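Local structure of flavodoxin (Lactobacillus reuteri, 5VEG) at residues 34-39 / 73-78; 112-117 / 144-149; 52-57 / 164-169. The protein binds flavin mononucleotide, is associated with a bacterial microcompartment and probably serves as a low-potential electron donor to redox enzymes. All coordinates share one frame; numbering follows the deposited sequence.

Interaction 1 (34-39 / 73-78); sequences HVVYAT and ADFMKA. With FMN (flavin mononucleotide), chain D.
The rings of His34 and Phe75 meet at a slant, with their planes at 58° and their centroids 5.2 Å apart. Phe75 CD1 lies over one face of the imidazole, nearer its rim than its centre, and comes within 3.5 Å of His34 CG. His34 CD2 in turn sits at the edge of the phenyl ring, in its plane. In Phe75, CG is anti to the backbone N (chi1 179°), which puts CG on the side of the strand.

Apolar packing adds to the aromatic pair. Val36 CG1 is 3.5 Å from Phe75 CD1. At the end of the type I beta turn from Phe75 to Ala78, Ala78 CB rests 3.9 Å from His34 CB.

The contact belongs to the alpha/beta fold of flavodoxins. Strand 31-38 is an inner strand of the parallel sheet. Helix 72-75 lies in the crossover from strand 60-66 to strand 80-85, the two strands on either side of 31-38. Beyond this pair, Phe100 meets the Phe75 ring edge-to-face.

Across the contact the polar link is a water. It bridges His34 ND1 and the carbonyl oxygen of Asp74, and donates to Asp74 O at 2.8 Å. His34 NE2 is hydrogen-bonded to Ser65 OG, and partners at both nitrogens fix the rotation of the ring. Internal to 73-78, Lys77 NZ forms a salt bridge with Asp74 OD1 at 2.9 Å.

At the far end of 34-39, Thr39 OG1 donates a short hydrogen bond of 2.5 Å to the phosphate oxygen O2P of flavin mononucleotide.

Interaction 2 (112-117 / 144-149); sequences KVYGVA and ATSGAE
Val113 pairs with Thr145 and Tyr114 with Ser146 in parallel register, and three backbone hydrogen bonds join the two segments. Thr145 N donates to Lys112 O at 2.8 Å, almost straight at 179°. Tyr114 N donates to Thr145 O at 2.9 Å, a more bent bond. Gly147 N closes the set on Tyr114 O at 2.8 Å.

Tyr114 carries most of the side-chain contact. Its CG stands between the backbone N and the carbonyl carbon (chi1 80°), and its ring leans over the neighbouring strand. Ser146 CA lies over the ring face, 3.8 Å from the centroid, in a CH-pi contact. Ala144 CB reaches Tyr114 CD2 at 3.4 Å.

These strands are the ends of the beta-alpha-beta unit formed by strand 113-120, helix 130-141 and strand 145-154. The helix covers the Tyr114 face: Phe139 stacks on the ring and Asp136 OD1 is hydrogen-bonded to its hydroxyl.

On the Val113 face, Val113 CG1 packs 3.6 Å from Gly147 CA; a side chain at Gly147 would run into this methyl group. Further along, a water accepts from Val116 N and donates to Ala148 O where the two backbones have moved apart. Val116 pairs directly again with Val151.

Interaction 3 (52-57 / 164-169); sequences CDSLTN and RLNKFA
Ser54 and Leu55 meet Ala169 where two helices come together. Ser54 CB lies 3.6 Å from Ala169 CB. Leu55 CD2 touches the same methyl group at 3.7 Å. Ala169 CB thus has one neighbour from each of two successive residues of helix 43-56. The small side chains of Ser54 and Ala169 allow a close approach, and the axes of the short segments pass 8.8 Å apart with a crossing angle of -47°.

One turn before Ala169, the carboxamide of Asn166 comes up to Ser54. Its CG is 3.4 Å from Ser54 OG. An alanine in place of Asn166 would probably open a gap beside Ser54 CB and OG, because the carboxamide that covers them would be missing.

Behind this layer, the helix itself holds Ser54. Its OG is anti to the carbonyl carbon (chi1 -48°) and is hydrogen-bonded to Ile50 O, one turn earlier. Thr56 does something similar on the same helix. Its OG1 donates to Cys52 O at 2.9 Å, and this oxygen also accepts from Thr56 N, the two donors coming from opposite faces of the carbonyl plane.

Further out, the helices bear on the sheet, Leu55 through Ala33 and Val62, and Phe168 through Ala148 and Val151. Leu165 packs on Val151 and Ile153 of strand 145-154 and on Val47, Ile50 and Val51 of helix 43-56.

The contact is plain helix packing. It sets side by side the first and last helices of the chain, which cover one face of the central parallel sheet, as is usual in the flavodoxin fold.

Overall arrangement
Interactions 1 and 2 reach the same parallel sheet; interaction 3 joins two helices that pack on it. The centres of the first two are about 13 Å apart. Lys112 NZ spans them, with probable hydrogen bonds to Met76 O at 2.7 Å and Ala78 O at 3.0 Å. Interaction 3 lies about 16 Å from interaction 1 and about 13 Å from interaction 2, centre to centre. Val35 CB meets Cys52 SG at 3.7 Å, and Phe168 CZ packs 3.4 Å from Gly115 C. Only interaction 1 holds a residue of the flavin pocket, Thr39. The side chain of Leu165 is about 12 Å from the flavin, that of Asp74 about 11 Å from a bound cadmium ion.

Interaction 1 (34-39 / 73-78)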
loop_
_atom_site.group_PDB
_atom_site.type_symbol
_atom_site.label_atom_id
_atom_site.label_comp_id
_atom_site.label_asym_id
_atom_site.label_seq_id
_atom_site.Cartn_x
_atom_site.Cartn_y
_atom_site.Cartn_z
ATOM N N HIS A 34 -7.409 5.758 1.978
ATOM C CA HIS A 34 -7.733 4.987 0.789
ATOM C C HIS A 34 -6.671 3.906 0.627
ATOM O O HIS A 34 -5.478 4.216 0.550
ATOM C CB HIS A 34 -7.810 5.895 -0.441
ATOM C CG HIS A 34 -8.611 5.316 -1.565
ATOM N ND1 HIS A 34 -9.435 6.077 -2.370
ATOM C CD2 HIS A 34 -8.703 4.046 -2.026
ATOM C CE1 HIS A 34 -9.998 5.301 -3.280
ATOM N NE2 HIS A 34 -9.573 4.063 -3.090
ATOM N N VAL A 35 -7.102 2.643 0.610
ATOM C CA VAL A 35 -6.220 1.494 0.386
ATOM C C VAL A 35 -6.524 0.931 -0.990
ATOM O O VAL A 35 -7.650 0.489 -1.252
ATOM C CB VAL A 35 -6.392 0.411 1.466
ATOM C CG1 VAL A 35 -5.533 -0.798 1.146
ATOM C CG2 VAL A 35 -6.042 0.962 2.840
ATOM N N VAL A 36 -5.540 0.943 -1.877
ATOM C CA VAL A 36 -5.699 0.273 -3.159
ATOM C C VAL A 36 -4.846 -0.988 -3.155
ATOM O O VAL A 36 -3.777 -1.045 -2.537
ATOM C CB VAL A 36 -5.354 1.169 -4.366
ATOM C CG1 VAL A 36 -6.295 2.396 -4.409
ATOM C CG2 VAL A 36 -3.905 1.596 -4.327
ATOM N N TYR A 37 -5.326 -2.011 -3.855
ATOM C CA TYR A 37 -4.578 -3.256 -3.958
ATOM C C TYR A 37 -4.508 -3.694 -5.408
ATOM O O TYR A 37 -5.376 -3.361 -6.227
ATOM C CB TYR A 37 -5.191 -4.387 -3.096
ATOM C CG TYR A 37 -6.615 -4.757 -3.478
ATOM C CD1 TYR A 37 -6.875 -5.725 -4.450
ATOM C CD2 TYR A 37 -7.698 -4.133 -2.863
ATOM C CE1 TYR A 37 -8.177 -6.046 -4.804
ATOM C CE2 TYR A 37 -8.994 -4.452 -3.205
ATOM C CZ TYR A 37 -9.228 -5.399 -4.173
ATOM O OH TYR A 37 -10.523 -5.708 -4.499
ATOM N N ALA A 38 -3.452 -4.438 -5.721
ATOM C CA ALA A 38 -3.367 -5.184 -6.968
ATOM C C ALA A 38 -3.208 -6.650 -6.614
ATOM O O ALA A 38 -2.449 -6.990 -5.701
ATOM C CB ALA A 38 -2.206 -4.712 -7.839
ATOM N N THR A 39 -3.935 -7.518 -7.311
ATOM C CA THR A 39 -3.888 -8.909 -6.894
ATOM C C THR A 39 -4.317 -9.813 -8.040
ATOM O O THR A 39 -5.058 -9.403 -8.941
ATOM C CB THR A 39 -4.758 -9.135 -5.653
ATOM O OG1 THR A 39 -4.556 -10.465 -5.166
ATOM C CG2 THR A 39 -6.241 -8.913 -5.967
ATOM N N ALA A 73 -6.501 10.715 -8.920
ATOM C CA ALA A 73 -7.203 11.936 -8.522
ATOM C C ALA A 73 -8.228 11.665 -7.425
ATOM O O ALA A 73 -8.435 12.506 -6.545
ATOM C CB ALA A 73 -7.881 12.582 -9.734
ATOM N N ASP A 74 -8.883 10.497 -7.454
ATOM C CA ASP A 74 -9.814 10.160 -6.375
ATOM C C ASP A 74 -9.084 9.642 -5.147
ATOM O O ASP A 74 -9.415 10.019 -4.014
ATOM C CB ASP A 74 -10.839 9.137 -6.870
ATOM C CG ASP A 74 -11.674 9.674 -8.027
ATOM O OD1 ASP A 74 -12.145 10.826 -7.925
ATOM O OD2 ASP A 74 -11.842 8.971 -9.040
ATOM N N PHE A 75 -8.094 8.774 -5.375
ATOM C CA PHE A 75 -7.263 8.196 -4.319
ATOM C C PHE A 75 -6.688 9.264 -3.400
ATOM O O PHE A 75 -6.769 9.158 -2.170
ATOM C CB PHE A 75 -6.142 7.393 -4.993
ATOM C CG PHE A 75 -5.170 6.730 -4.052
ATOM C CD1 PHE A 75 -5.557 5.638 -3.287
ATOM C CD2 PHE A 75 -3.837 7.139 -4.011
ATOM C CE1 PHE A 75 -4.656 5.002 -2.447
ATOM C CE2 PHE A 75 -2.918 6.500 -3.167
ATOM C CZ PHE A 75 -3.336 5.434 -2.390
ATOM N N MET A 76 -6.101 10.311 -3.983
ATOM C CA MET A 76 -5.347 11.292 -3.211
ATOM C C MET A 76 -6.211 12.124 -2.281
ATOM O O MET A 76 -5.659 12.923 -1.515
ATOM C CB MET A 76 -4.580 12.226 -4.151
ATOM C CG MET A 76 -5.497 13.094 -5.028
ATOM S SD MET A 76 -4.553 14.379 -5.850
ATOM C CE MET A 76 -4.078 15.405 -4.451
ATOM N N LYS A 77 -7.541 11.970 -2.328
ATOM C CA LYS A 77 -8.402 12.779 -1.475
ATOM C C LYS A 77 -8.386 12.318 -0.025
ATOM O O LYS A 77 -8.831 13.074 0.843
ATOM C CB LYS A 77 -9.844 12.780 -2.014
ATOM C CG LYS A 77 -9.969 13.247 -3.467
ATOM C CD LYS A 77 -11.361 13.776 -3.784
ATOM C CE LYS A 77 -11.471 14.255 -5.232
ATOM N NZ LYS A 77 -11.908 13.183 -6.167
ATOM N N ALA A 78 -7.869 11.122 0.270
ATOM C CA ALA A 78 -7.754 10.680 1.657
ATOM C C ALA A 78 -6.537 11.306 2.340
ATOM O O ALA A 78 -5.605 11.794 1.695
ATOM C CB ALA A 78 -7.658 9.148 1.735
HETATM N N1 FMN D . 7.123 -12.508 -5.900
HETATM C C2 FMN D . 8.143 -11.618 -5.634
HETATM O O2 FMN D . 8.241 -11.127 -4.513
HETATM N N3 FMN D . 9.058 -11.291 -6.613
HETATM C C4 FMN D . 8.964 -11.851 -7.871
HETATM O O4 FMN D . 9.788 -11.536 -8.723
HETATM C C4A FMN D . 7.941 -12.758 -8.153
HETATM N N5 FMN D . 7.823 -13.334 -9.406
HETATM C C5A FMN D . 6.784 -14.226 -9.643
HETATM C C6 FMN D . 6.639 -14.830 -10.897
HETATM C C7 FMN D . 5.592 -15.730 -11.130
HETATM C C7M FMN D . 5.430 -16.385 -12.475
HETATM C C8 FMN D . 4.698 -16.039 -10.112
HETATM C C8M FMN D . 3.578 -17.011 -10.365
HETATM C C9 FMN D . 4.838 -15.447 -8.859
HETATM C C9A FMN D . 5.872 -14.537 -8.638
HETATM N N10 FMN D . 5.988 -13.953 -7.397
HETATM C C10 FMN D . 7.024 -13.079 -7.153
HETATM C "C1'" FMN D . 5.036 -14.347 -6.307
HETATM C "C2'" FMN D . 3.791 -13.497 -6.096
HETATM O "O2'" FMN D . 4.188 -12.166 -5.887
HETATM C "C3'" FMN D . 3.185 -14.032 -4.811
HETATM O "O3'" FMN D . 2.667 -15.337 -4.989
HETATM C "C4'" FMN D . 2.087 -13.142 -4.266
HETATM O "O4'" FMN D . 1.668 -13.670 -3.033
HETATM C "C5'" FMN D . 0.891 -13.133 -5.203
HETATM O "O5'" FMN D . 0.011 -12.142 -4.716
HETATM P P FMN D . -1.536 -12.121 -5.169
HETATM O O1P FMN D . -2.195 -13.374 -4.638
HETATM O O2P FMN D . -2.159 -10.897 -4.520
HETATM O O3P FMN D . -1.642 -12.112 -6.664
HETATM O O HOH W 1 -10.314 8.358 -1.963
#

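Interaction 2 (112-117 / 144-149)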
loop_
_atom_site.group_PDB
_atom_site.type_symbol
_atom_site.label_atom_id
_atom_site.label_comp_id
_atom_site.label_asym_id
_atom_site.label_seq_id
_atom_site.Cartn_x
_atom_site.Cartn_y
_atom_site.Cartn_z
ATOM N N LYS A 112 0.284 14.408 2.544
ATOM C CA LYS A 112 -0.331 13.090 2.625
ATOM C C LYS A 112 0.615 12.128 3.337
ATOM O O LYS A 112 1.833 12.233 3.201
ATOM C CB LYS A 112 -0.685 12.562 1.233
ATOM C CG LYS A 112 -1.564 13.525 0.407
ATOM C CD LYS A 112 -2.893 13.824 1.110
ATOM C CE LYS A 112 -3.772 14.760 0.267
ATOM N NZ LYS A 112 -5.226 14.591 0.539
ATOM N N VAL A 113 0.036 11.208 4.114
ATOM C CA VAL A 113 0.763 10.165 4.826
ATOM C C VAL A 113 0.571 8.854 4.070
ATOM O O VAL A 113 -0.549 8.522 3.669
ATOM C CB VAL A 113 0.267 10.047 6.276
ATOM C CG1 VAL A 113 0.813 8.762 6.964
ATOM C CG2 VAL A 113 0.629 11.306 7.058
ATOM N N TYR A 114 1.653 8.123 3.840
ATOM C CA TYR A 114 1.555 6.949 2.992
ATOM C C TYR A 114 2.235 5.756 3.636
ATOM O O TYR A 114 3.064 5.885 4.542
ATOM C CB TYR A 114 2.149 7.187 1.586
ATOM C CG TYR A 114 3.653 7.093 1.533
ATOM C CD1 TYR A 114 4.291 5.870 1.308
ATOM C CD2 TYR A 114 4.443 8.225 1.714
ATOM C CE1 TYR A 114 5.656 5.784 1.268
ATOM C CE2 TYR A 114 5.821 8.144 1.663
ATOM C CZ TYR A 114 6.417 6.915 1.448
ATOM O OH TYR A 114 7.788 6.809 1.403
ATOM N N GLY A 115 1.853 4.584 3.150
ATOM C CA GLY A 115 2.521 3.346 3.521
ATOM C C GLY A 115 2.354 2.373 2.380
ATOM O O GLY A 115 1.380 2.442 1.626
ATOM N N VAL A 116 3.324 1.484 2.220
ATOM C CA VAL A 116 3.262 0.500 1.146
ATOM C C VAL A 116 3.490 -0.883 1.743
ATOM O O VAL A 116 4.313 -1.057 2.651
ATOM C CB VAL A 116 4.277 0.807 0.017
ATOM C CG1 VAL A 116 4.156 -0.231 -1.077
ATOM C CG2 VAL A 116 4.016 2.184 -0.607
ATOM N N ALA A 117 2.726 -1.861 1.259
ATOM C CA ALA A 117 2.858 -3.228 1.738
ATOM C C ALA A 117 2.684 -4.171 0.555
ATOM O O ALA A 117 2.160 -3.787 -0.493
ATOM C CB ALA A 117 1.842 -3.524 2.863
ATOM N N ALA A 144 4.895 12.783 -0.557
ATOM C CA ALA A 144 4.164 12.295 0.606
ATOM C C ALA A 144 5.131 11.915 1.718
ATOM O O ALA A 144 6.325 11.702 1.500
ATOM C CB ALA A 144 3.288 11.089 0.249
ATOM N N THR A 145 4.589 11.836 2.930
ATOM C CA THR A 145 5.352 11.544 4.138
ATOM C C THR A 145 5.113 10.092 4.526
ATOM O O THR A 145 3.965 9.682 4.710
ATOM C CB THR A 145 4.919 12.471 5.274
ATOM O OG1 THR A 145 5.222 13.825 4.915
ATOM C CG2 THR A 145 5.614 12.108 6.572
ATOM N N SER A 146 6.185 9.320 4.648
ATOM C CA SER A 146 6.034 7.935 5.072
ATOM C C SER A 146 5.504 7.895 6.498
ATOM O O SER A 146 6.060 8.528 7.400
ATOM C CB SER A 146 7.371 7.196 4.968
ATOM O OG SER A 146 7.265 5.893 5.524
ATOM N N GLY A 147 4.413 7.168 6.692
ATOM C CA GLY A 147 3.840 7.012 8.011
ATOM C C GLY A 147 4.253 5.724 8.701
ATOM O O GLY A 147 3.955 5.542 9.884
ATOM N N ALA A 148 4.949 4.834 7.996
ATOM C CA ALA A 148 5.332 3.547 8.581
ATOM C C ALA A 148 6.318 2.828 7.666
ATOM O O ALA A 148 6.304 3.014 6.449
ATOM C CB ALA A 148 4.110 2.653 8.831
ATOM N N GLU A 149 7.183 2.019 8.275
ATOM C CA GLU A 149 8.107 1.196 7.505
ATOM C C GLU A 149 7.334 0.261 6.586
ATOM O O GLU A 149 6.360 -0.366 7.013
ATOM C CB GLU A 149 8.995 0.389 8.453
ATOM C CG GLU A 149 9.867 -0.658 7.794
ATOM C CD GLU A 149 10.657 -1.453 8.808
ATOM O OE1 GLU A 149 10.714 -2.705 8.678
ATOM O OE2 GLU A 149 11.212 -0.813 9.741
HETATM O O HOH W 2 5.674 2.292 3.671
#

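Interaction 3 (52-57 / 164-169)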
loop_
_atom_site.group_PDB
_atom_site.type_symbol
_atom_site.label_atom_id
_atom_site.label_comp_id
_atom_site.label_asym_id
_atom_site.label_seq_id
_atom_site.Cartn_x
_atom_site.Cartn_y
_atom_site.Cartn_z
ATOM N N CYS A 52 -7.111 -2.331 6.064
ATOM C CA CYS A 52 -8.382 -1.621 6.197
ATOM C C CYS A 52 -9.033 -1.891 7.545
ATOM O O CYS A 52 -9.570 -0.974 8.178
ATOM C CB CYS A 52 -9.342 -2.028 5.089
ATOM S SG CYS A 52 -8.843 -1.515 3.479
ATOM N N ASP A 53 -9.008 -3.148 7.991
ATOM C CA ASP A 53 -9.558 -3.488 9.297
ATOM C C ASP A 53 -8.819 -2.756 10.410
ATOM O O ASP A 53 -9.445 -2.154 11.288
ATOM C CB ASP A 53 -9.497 -5.004 9.519
ATOM C CG ASP A 53 -10.523 -5.764 8.689
ATOM O OD1 ASP A 53 -11.508 -5.138 8.227
ATOM O OD2 ASP A 53 -10.340 -6.992 8.499
ATOM N N SER A 54 -7.479 -2.802 10.400
ATOM C CA SER A 54 -6.717 -2.149 11.465
ATOM C C SER A 54 -6.929 -0.635 11.461
ATOM O O SER A 54 -6.995 -0.010 12.528
ATOM C CB SER A 54 -5.227 -2.470 11.342
ATOM O OG SER A 54 -5.013 -3.858 11.147
ATOM N N LEU A 55 -7.016 -0.022 10.277
ATOM C CA LEU A 55 -7.285 1.411 10.225
ATOM C C LEU A 55 -8.688 1.717 10.743
ATOM O O LEU A 55 -8.863 2.626 11.563
ATOM C CB LEU A 55 -7.088 1.938 8.799
ATOM C CG LEU A 55 -5.624 1.964 8.306
ATOM C CD1 LEU A 55 -5.565 2.287 6.822
ATOM C CD2 LEU A 55 -4.765 2.956 9.082
ATOM N N THR A 56 -9.690 0.945 10.308
ATOM C CA THR A 56 -11.045 1.140 10.818
ATOM C C THR A 56 -11.085 1.018 12.338
ATOM O O THR A 56 -11.743 1.814 13.016
ATOM C CB THR A 56 -12.009 0.135 10.184
ATOM O OG1 THR A 56 -12.098 0.367 8.774
ATOM C CG2 THR A 56 -13.397 0.280 10.792
ATOM N N ASN A 57 -10.370 0.041 12.895
ATOM C CA ASN A 57 -10.349 -0.096 14.345
ATOM C C ASN A 57 -9.536 0.991 15.032
ATOM O O ASN A 57 -9.562 1.065 16.265
ATOM C CB ASN A 57 -9.827 -1.477 14.727
ATOM C CG ASN A 57 -10.798 -2.577 14.356
ATOM O OD1 ASN A 57 -11.763 -2.344 13.625
ATOM N ND2 ASN A 57 -10.543 -3.786 14.838
ATOM N N ARG A 164 2.457 -7.182 12.257
ATOM C CA ARG A 164 3.226 -6.158 11.547
ATOM C C ARG A 164 2.315 -5.190 10.793
ATOM O O ARG A 164 2.577 -3.983 10.769
ATOM C CB ARG A 164 4.224 -6.807 10.589
ATOM C CG ARG A 164 5.280 -7.619 11.309
ATOM C CD ARG A 164 6.603 -7.586 10.597
ATOM N NE ARG A 164 7.672 -8.207 11.386
ATOM C CZ ARG A 164 8.531 -7.548 12.162
ATOM N NH1 ARG A 164 8.475 -6.220 12.261
ATOM N NH2 ARG A 164 9.475 -8.218 12.830
ATOM N N LEU A 165 1.244 -5.695 10.171
ATOM C CA LEU A 165 0.304 -4.809 9.488
ATOM C C LEU A 165 -0.496 -3.950 10.467
ATOM O O LEU A 165 -0.966 -2.871 10.094
ATOM C CB LEU A 165 -0.638 -5.621 8.600
ATOM C CG LEU A 165 0.022 -6.267 7.367
ATOM C CD1 LEU A 165 -0.952 -7.223 6.688
ATOM C CD2 LEU A 165 0.537 -5.222 6.374
ATOM N N ASN A 166 -0.646 -4.391 11.713
ATOM C CA ASN A 166 -1.291 -3.543 12.710
ATOM C C ASN A 166 -0.382 -2.403 13.141
ATOM O O ASN A 166 -0.836 -1.263 13.279
ATOM C CB ASN A 166 -1.702 -4.378 13.920
ATOM C CG ASN A 166 -3.118 -4.860 13.824
ATOM O OD1 ASN A 166 -3.380 -5.958 13.325
ATOM N ND2 ASN A 166 -4.055 -4.036 14.291
ATOM N N LYS A 167 0.899 -2.687 13.394
ATOM C CA LYS A 167 1.831 -1.604 13.694
ATOM C C LYS A 167 1.940 -0.636 12.522
ATOM O O LYS A 167 1.996 0.586 12.717
ATOM C CB LYS A 167 3.202 -2.176 14.060
ATOM C CG LYS A 167 3.187 -2.952 15.381
ATOM C CD LYS A 167 4.446 -3.801 15.595
ATOM C CE LYS A 167 4.543 -4.300 17.043
ATOM N NZ LYS A 167 5.660 -5.265 17.257
ATOM N N PHE A 168 2.002 -1.174 11.300
ATOM C CA PHE A 168 1.909 -0.378 10.080
ATOM C C PHE A 168 0.745 0.610 10.159
ATOM O O PHE A 168 0.943 1.823 10.056
ATOM C CB PHE A 168 1.770 -1.347 8.904
ATOM C CG PHE A 168 1.638 -0.710 7.544
ATOM C CD1 PHE A 168 2.750 -0.199 6.881
ATOM C CD2 PHE A 168 0.420 -0.735 6.884
ATOM C CE1 PHE A 168 2.635 0.335 5.616
ATOM C CE2 PHE A 168 0.284 -0.202 5.601
ATOM C CZ PHE A 168 1.393 0.325 4.960
ATOM N N ALA A 169 -0.472 0.107 10.408
ATOM C CA ALA A 169 -1.646 0.980 10.504
ATOM C C ALA A 169 -1.524 1.986 11.645
ATOM O O ALA A 169 -1.885 3.159 11.485
ATOM C CB ALA A 169 -2.909 0.144 10.684
#